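Side-chain contacts in alkaline phosphatase (Thermus thermophilus, PDB 7KWD), which probably hydrolyses phosphate monoesters as a homodimeric, metal-dependent alkaline phosphatase that holds zinc and magnesium ions in its active site: residues L300-F303 with V304-P308; L247-M250 with V251-A254. One frame throughout, in Å; residues are numbered along the deposited sequence.

Contact 1 (L300-F303 with V304-P308)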
loop_
_atom_site.group_PDB
_atom_site.type_symbol
_atom_site.label_atom_id
_atom_site.label_comp_id
_atom_site.label_asym_id
_atom_site.label_seq_id
_atom_site.Cartn_x
_atom_site.Cartn_y
_atom_site.Cartn_z
ATOM N N LEU A 300 -7.982 -20.250 -13.105
ATOM C CA LEU A 300 -6.787 -20.097 -13.919
ATOM C C LEU A 300 -5.655 -20.964 -13.397
ATOM O O LEU A 300 -4.896 -21.526 -14.186
ATOM C CB LEU A 300 -6.377 -18.625 -13.950
ATOM C CG LEU A 300 -7.392 -17.700 -14.620
ATOM C CD1 LEU A 300 -6.897 -16.253 -14.611
ATOM C CD2 LEU A 300 -7.735 -18.168 -16.054
ATOM N N THR A 301 -5.492 -21.060 -12.071
ATOM C CA THR A 301 -4.401 -21.881 -11.555
ATOM C C THR A 301 -4.673 -23.359 -11.825
ATOM O O THR A 301 -3.772 -24.109 -12.215
ATOM C CB THR A 301 -4.170 -21.632 -10.066
ATOM O OG1 THR A 301 -5.364 -21.865 -9.319
ATOM C CG2 THR A 301 -3.692 -20.229 -9.849
ATOM N N ALA A 302 -5.922 -23.784 -11.699
ATOM C CA ALA A 302 -6.233 -25.176 -12.015
ATOM C C ALA A 302 -5.945 -25.469 -13.480
ATOM O O ALA A 302 -5.427 -26.536 -13.808
ATOM C CB ALA A 302 -7.684 -25.487 -11.656
ATOM N N PHE A 303 -6.233 -24.518 -14.375
ATOM C CA PHE A 303 -5.826 -24.690 -15.769
ATOM C C PHE A 303 -4.300 -24.801 -15.907
ATOM O O PHE A 303 -3.791 -25.666 -16.632
ATOM C CB PHE A 303 -6.345 -23.546 -16.636
ATOM C CG PHE A 303 -6.055 -23.738 -18.106
ATOM C CD1 PHE A 303 -4.875 -23.268 -18.656
ATOM C CD2 PHE A 303 -6.936 -24.421 -18.924
ATOM C CE1 PHE A 303 -4.586 -23.460 -19.988
ATOM C CE2 PHE A 303 -6.658 -24.612 -20.262
ATOM C CZ PHE A 303 -5.470 -24.138 -20.795
ATOM N N VAL A 304 -3.545 -23.937 -15.230
ATOM C CA VAL A 304 -2.089 -24.012 -15.371
ATOM C C VAL A 304 -1.571 -25.342 -14.821
ATOM O O VAL A 304 -0.659 -25.943 -15.386
ATOM C CB VAL A 304 -1.419 -22.809 -14.686
ATOM C CG1 VAL A 304 0.094 -22.926 -14.732
ATOM C CG2 VAL A 304 -1.846 -21.510 -15.386
ATOM N N ASP A 305 -2.142 -25.808 -13.696
ATOM C CA ASP A 305 -1.774 -27.099 -13.126
ATOM C C ASP A 305 -1.922 -28.208 -14.160
ATOM O O ASP A 305 -1.052 -29.064 -14.299
ATOM C CB ASP A 305 -2.649 -27.417 -11.909
ATOM C CG ASP A 305 -2.420 -26.468 -10.737
ATOM O OD1 ASP A 305 -1.396 -25.769 -10.695
ATOM O OD2 ASP A 305 -3.297 -26.413 -9.862
ATOM N N ARG A 306 -3.018 -28.194 -14.909
ATOM C CA ARG A 306 -3.218 -29.190 -15.954
ATOM C C ARG A 306 -2.409 -28.907 -17.211
ATOM O O ARG A 306 -2.288 -29.811 -18.035
ATOM C CB ARG A 306 -4.707 -29.299 -16.305
ATOM C CG ARG A 306 -5.595 -29.653 -15.088
ATOM C CD ARG A 306 -7.075 -29.820 -15.452
ATOM N NE ARG A 306 -7.577 -28.818 -16.403
ATOM C CZ ARG A 306 -8.299 -27.730 -16.087
ATOM N NH1 ARG A 306 -8.623 -27.461 -14.827
ATOM N NH2 ARG A 306 -8.696 -26.899 -17.046
ATOM N N ASN A 307 -1.816 -27.712 -17.351
ATOM C CA ASN A 307 -1.175 -27.278 -18.600
ATOM C C ASN A 307 0.148 -26.589 -18.314
ATOM O O ASN A 307 0.259 -25.361 -18.355
ATOM C CB ASN A 307 -2.095 -26.334 -19.374
ATOM C CG ASN A 307 -3.281 -27.044 -19.959
ATOM O OD1 ASN A 307 -3.215 -27.562 -21.062
ATOM N ND2 ASN A 307 -4.368 -27.075 -19.220
ATOM N N PRO A 308 1.190 -27.364 -18.023
ATOM C CA PRO A 308 2.479 -26.755 -17.662
ATOM C C PRO A 308 3.142 -25.972 -18.770
ATOM O O PRO A 308 4.109 -25.247 -18.482
ATOM C CB PRO A 308 3.331 -27.961 -17.251
ATOM C CG PRO A 308 2.573 -29.169 -17.708
ATOM C CD PRO A 308 1.156 -28.813 -17.744
HETATM O O HOH W 1 -4.677 -24.675 -8.546
#
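L300 O accepts the backbone N-H of V304, and CG2 of V304 lies 3.3 Å from the same L300 O. D305 N donates to T301 O at 2.8 Å. One water joins the two side chains: it lies 3.0 Å from T301 OG1 and donates to D305 OD2. T301 OG1 is also bonded to L297 O one turn back, and D305 OD1 to Y443. A302 O accepts R306 N, while A302 CB touches R306 NH1 at 3.9 Å. F303 carries most of the contact. With CG anti to the backbone N (chi1 -175°), the ring lies where N307 can reach over it; ND2 sits over the ring centre, 3.4 Å above the plane. Amide and ring are stacked, 14° apart. The same ND2 donates to F303 O at 3.0 Å, with the acceptor in the amide plane. The guanidinium of R306 stands almost perpendicular to the ring, with NH2 3.6 Å from F303 CD2. A serine in place of this phenylalanine would probably leave the N307 amide without its stacking surface and open a gap against L255 and A259. The arrangement is a helix C-terminus, where N307 leaves helical geometry and its side chain bonds back to the last turn.

Contact 2 (L247-M250 with V251-A254); sequences LKEM and VQAA
V251 N bonds to L247 O at 2.9 Å, a regular alpha-helical i to i+4 pair in the first turns of helix 247-259. This helix packs against strands 135-140 and 265-271 of the alpha/beta core. CG2 of V251 lies 3.5 Å from L247 O, and both residues pack on V139 and V269. Q252 is the main polar side chain of the contact. Its N-H goes to K248 O, and its CG presses on that same oxygen at 3.2 Å. CG stands beside the backbone N (chi1 -67°), which sends the chain back toward the preceding turn. There the amide crosses the extended K248 chain, with NE2 3.9 Å from K248 CE. OE1 meets E249 at CA and, more loosely, at CG. The E249 carboxylate turns instead to the backbone N of S246, just ahead of the helix. A253 N is shared weakly between E249 O and M250 O, so the bonding is less regular here. A253 CB rests 3.6 Å from M250 O. A254 packs its methyl on V139, V176 and L178, and M250 also reaches V139 and L178. A254 N donates to M250 O at 3.1 Å, and A254 CB lies 3.7 Å from that same oxygen.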
loop_
_atom_site.group_PDB
_atom_site.type_symbol
_atom_site.label_atom_id
_atom_site.label_comp_id
_atom_site.label_asym_id
_atom_site.label_seq_id
_atom_site.Cartn_x
_atom_site.Cartn_y
_atom_site.Cartn_z
ATOM N N LEU A 247 -17.306 -12.569 -13.792
ATOM C CA LEU A 247 -16.033 -12.722 -14.497
ATOM C C LEU A 247 -15.721 -14.205 -14.718
ATOM O O LEU A 247 -15.296 -14.609 -15.813
ATOM C CB LEU A 247 -14.932 -12.007 -13.732
ATOM C CG LEU A 247 -13.587 -11.916 -14.481
ATOM C CD1 LEU A 247 -13.743 -11.267 -15.833
ATOM C CD2 LEU A 247 -12.600 -11.133 -13.604
ATOM N N LYS A 248 -15.971 -15.038 -13.700
ATOM C CA LYS A 248 -15.714 -16.470 -13.839
ATOM C C LYS A 248 -16.460 -17.059 -15.024
ATOM O O LYS A 248 -15.884 -17.827 -15.821
ATOM C CB LYS A 248 -16.126 -17.205 -12.552
ATOM C CG LYS A 248 -15.914 -18.735 -12.615
ATOM C CD LYS A 248 -16.407 -19.368 -11.302
ATOM C CE LYS A 248 -16.055 -20.853 -11.181
ATOM N NZ LYS A 248 -16.665 -21.405 -9.930
ATOM N N GLU A 249 -17.753 -16.743 -15.148
ATOM C CA GLU A 249 -18.547 -17.304 -16.244
ATOM C C GLU A 249 -17.959 -16.931 -17.595
ATOM O O GLU A 249 -18.007 -17.718 -18.546
ATOM C CB GLU A 249 -20.003 -16.821 -16.154
ATOM C CG GLU A 249 -20.836 -17.597 -15.115
ATOM C CD GLU A 249 -22.209 -16.988 -14.801
ATOM O OE1 GLU A 249 -22.391 -15.744 -14.831
ATOM O OE2 GLU A 249 -23.114 -17.782 -14.503
ATOM N N MET A 250 -17.436 -15.716 -17.709
ATOM C CA MET A 250 -16.827 -15.295 -18.969
ATOM C C MET A 250 -15.528 -16.052 -19.221
ATOM O O MET A 250 -15.307 -16.551 -20.328
ATOM C CB MET A 250 -16.601 -13.780 -18.945
ATOM C CG MET A 250 -17.900 -12.980 -19.115
ATOM S SD MET A 250 -17.690 -11.218 -19.371
ATOM C CE MET A 250 -17.478 -10.525 -17.860
ATOM N N VAL A 251 -14.674 -16.197 -18.198
ATOM C CA VAL A 251 -13.457 -16.997 -18.386
ATOM C C VAL A 251 -13.793 -18.452 -18.745
ATOM O O VAL A 251 -13.143 -19.057 -19.611
ATOM C CB VAL A 251 -12.566 -16.906 -17.135
ATOM C CG1 VAL A 251 -11.396 -17.829 -17.272
ATOM C CG2 VAL A 251 -12.057 -15.455 -16.936
ATOM N N GLN A 252 -14.795 -19.048 -18.077
ATOM C CA GLN A 252 -15.140 -20.446 -18.379
ATOM C C GLN A 252 -15.460 -20.631 -19.858
ATOM O O GLN A 252 -15.155 -21.688 -20.428
ATOM C CB GLN A 252 -16.333 -20.906 -17.538
ATOM C CG GLN A 252 -16.037 -20.983 -16.069
ATOM C CD GLN A 252 -17.245 -21.386 -15.228
ATOM O OE1 GLN A 252 -18.248 -20.647 -15.132
ATOM N NE2 GLN A 252 -17.130 -22.534 -14.550
ATOM N N ALA A 253 -16.039 -19.611 -20.498
ATOM C CA ALA A 253 -16.329 -19.707 -21.923
ATOM C C ALA A 253 -15.086 -19.489 -22.769
ATOM O O ALA A 253 -14.933 -20.110 -23.826
ATOM C CB ALA A 253 -17.414 -18.692 -22.314
ATOM N N ALA A 254 -14.188 -18.606 -22.338
ATOM C CA ALA A 254 -13.061 -18.255 -23.192
ATOM C C ALA A 254 -11.962 -19.304 -23.139
ATOM O O ALA A 254 -11.353 -19.627 -24.163
ATOM C CB ALA A 254 -12.495 -16.898 -22.781
#

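Contacts 1 and 2 lie on two neighbouring helices, 283-306 and 247-259, with their centres about 15 Å apart. They meet directly: L300 CD2 packs on V251 CG1 at 3.9 Å. F303 of contact 1 extends the interface further along helix 247-259. In contact 2, L247 packs on V296 and Q252 on L299, both from helix 283-306. Contact 2 sits near the start of its helix, contact 1 at the end of the other. Contact 2 is the closer to the metals: the L247 side chain is about 6 Å from that of the magnesium ligand E270 and about 11 Å from the magnesium ion. L300 is about 10 Å from E270, side chain to side chain.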